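Local coordinates for protein PppA (PDB 6JKV) that probably acts as a metal-dependent PP2C-type serine/threonine phosphatase and is a key regulatory component of type VI secretion in Pseudomonas aeruginosa, at residues Gly69-Ser74 / Asn104-Gln109. Sequence-based numbering, arbitrary orientation.
Sequences GDFVSS and NERVRQ
The two long antiparallel helices that flank one sheet of the PP2C beta-sandwich, 69-82 and 89-114, pack here through Phe-71 and Val-72 against Arg-106 and Val-107. The axes of the two segments, 159° apart and 10.9 Å at closest approach, are bridged by side chains, with no hydrogen bond between them. Val-72 and Val-107 meet where the backbones are nearest, their side chains crossing at about a right angle. CG2 of Val-72 touches CG1 of Val-107 at 3.7 Å, while CG2 of Val-107 lies 3.8 Å from both CG1 and CG2 of Val-72. Val-72 also packs on Met-119 and on Ser-121 of strand 120-129; its side chain is about 10 Å from a bound manganese ion, near the metal site but not part of it. Phe-71, with CG anti to the backbone N, extends its ring towards the second helix, where CE2 comes within 4.3 Å of Val-107 CG2. Arg-114 makes a cation-pi contact with the same ring. A bend at chi2 (89°) turns the Arg-106 guanidinium toward the first helix. Phe-71 CZ lies over one of its faces, offset toward the rim and 4.2 Å from NH2; with the planes 72° apart, NH2 meets the ring obliquely. Arg-106 NH1 salt-bridges Glu-110 and donates a 2.9 Å hydrogen bond to Gln-109 OE1.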
# COMPACT_ATOMS: atom_id res chain seq x y z
N GLY A 69 -4.62 -14.75 -4.19
CA GLY A 69 -4.38 -13.34 -3.85
C GLY A 69 -3.51 -13.21 -2.62
O GLY A 69 -2.52 -12.47 -2.67
N ASP A 70 -3.86 -13.94 -1.55
CA ASP A 70 -3.11 -13.89 -0.27
C ASP A 70 -1.72 -14.49 -0.48
O ASP A 70 -0.75 -13.98 0.13
CB ASP A 70 -3.87 -14.56 0.87
CG ASP A 70 -4.41 -15.95 0.55
OD1 ASP A 70 -4.26 -16.41 -0.60
OD2 ASP A 70 -5.00 -16.55 1.48
N PHE A 71 -1.61 -15.52 -1.31
CA PHE A 71 -0.31 -16.10 -1.73
C PHE A 71 0.60 -14.98 -2.27
O PHE A 71 1.76 -14.87 -1.82
CB PHE A 71 -0.52 -17.19 -2.78
CG PHE A 71 0.69 -17.51 -3.62
CD1 PHE A 71 1.79 -18.13 -3.05
CD2 PHE A 71 0.73 -17.18 -4.96
CE1 PHE A 71 2.90 -18.42 -3.83
CE2 PHE A 71 1.84 -17.47 -5.73
CZ PHE A 71 2.93 -18.09 -5.16
N VAL A 72 0.10 -14.17 -3.20
CA VAL A 72 0.92 -13.12 -3.86
C VAL A 72 1.23 -12.00 -2.86
O VAL A 72 2.38 -11.55 -2.80
CB VAL A 72 0.23 -12.57 -5.13
CG1 VAL A 72 1.08 -11.50 -5.78
CG2 VAL A 72 -0.07 -13.67 -6.13
N SER A 73 0.24 -11.56 -2.08
CA SER A 73 0.41 -10.42 -1.15
C SER A 73 1.41 -10.80 -0.05
O SER A 73 2.25 -9.96 0.29
CB SER A 73 -0.91 -9.92 -0.60
OG SER A 73 -1.56 -10.87 0.23
N SER A 74 1.34 -12.04 0.45
CA SER A 74 2.25 -12.53 1.51
C SER A 74 3.65 -12.70 0.93
O SER A 74 4.62 -12.33 1.62
CB SER A 74 1.74 -13.78 2.17
OG SER A 74 1.36 -14.73 1.19
N ASN A 104 7.16 -10.72 -9.22
CA ASN A 104 6.29 -10.67 -10.42
C ASN A 104 6.53 -11.91 -11.28
O ASN A 104 5.54 -12.55 -11.71
CB ASN A 104 6.53 -9.40 -11.23
CG ASN A 104 5.56 -9.25 -12.38
OD1 ASN A 104 4.39 -8.94 -12.17
ND2 ASN A 104 6.04 -9.47 -13.60
N GLU A 105 7.79 -12.24 -11.52
CA GLU A 105 8.17 -13.38 -12.40
C GLU A 105 7.73 -14.71 -11.77
O GLU A 105 7.18 -15.57 -12.50
CB GLU A 105 9.67 -13.36 -12.67
CG GLU A 105 10.08 -14.38 -13.71
CD GLU A 105 11.50 -14.85 -13.50
OE1 GLU A 105 11.72 -15.57 -12.51
OE2 GLU A 105 12.39 -14.46 -14.28
N ARG A 106 7.97 -14.89 -10.47
CA ARG A 106 7.58 -16.12 -9.73
C ARG A 106 6.05 -16.30 -9.81
O ARG A 106 5.59 -17.44 -10.06
CB ARG A 106 8.05 -16.05 -8.28
CG ARG A 106 7.35 -17.02 -7.34
CD ARG A 106 8.04 -18.36 -7.28
NE ARG A 106 7.35 -19.26 -6.37
CZ ARG A 106 6.48 -20.20 -6.73
NH1 ARG A 106 6.19 -20.42 -8.01
NH2 ARG A 106 5.92 -20.96 -5.81
N VAL A 107 5.29 -15.22 -9.60
CA VAL A 107 3.81 -15.27 -9.59
C VAL A 107 3.33 -15.62 -11.01
O VAL A 107 2.41 -16.46 -11.14
CB VAL A 107 3.19 -13.96 -9.06
CG1 VAL A 107 1.71 -13.85 -9.40
CG2 VAL A 107 3.40 -13.85 -7.56
N ARG A 108 3.94 -15.01 -12.02
CA ARG A 108 3.59 -15.31 -13.44
C ARG A 108 3.78 -16.80 -13.72
O ARG A 108 2.86 -17.42 -14.27
CB ARG A 108 4.45 -14.48 -14.39
CG ARG A 108 4.10 -13.00 -14.41
CD ARG A 108 2.74 -12.72 -15.01
NE ARG A 108 2.78 -12.77 -16.47
CZ ARG A 108 1.77 -12.45 -17.26
NH1 ARG A 108 0.62 -12.05 -16.75
NH2 ARG A 108 1.91 -12.53 -18.58
N GLN A 109 4.94 -17.34 -13.35
CA GLN A 109 5.28 -18.78 -13.51
C GLN A 109 4.21 -19.64 -12.82
O GLN A 109 3.69 -20.57 -13.48
CB GLN A 109 6.68 -19.05 -12.96
CG GLN A 109 7.00 -20.53 -12.75
CD GLN A 109 7.98 -20.75 -11.62
OE1 GLN A 109 7.74 -20.34 -10.49
NE2 GLN A 109 9.09 -21.40 -11.92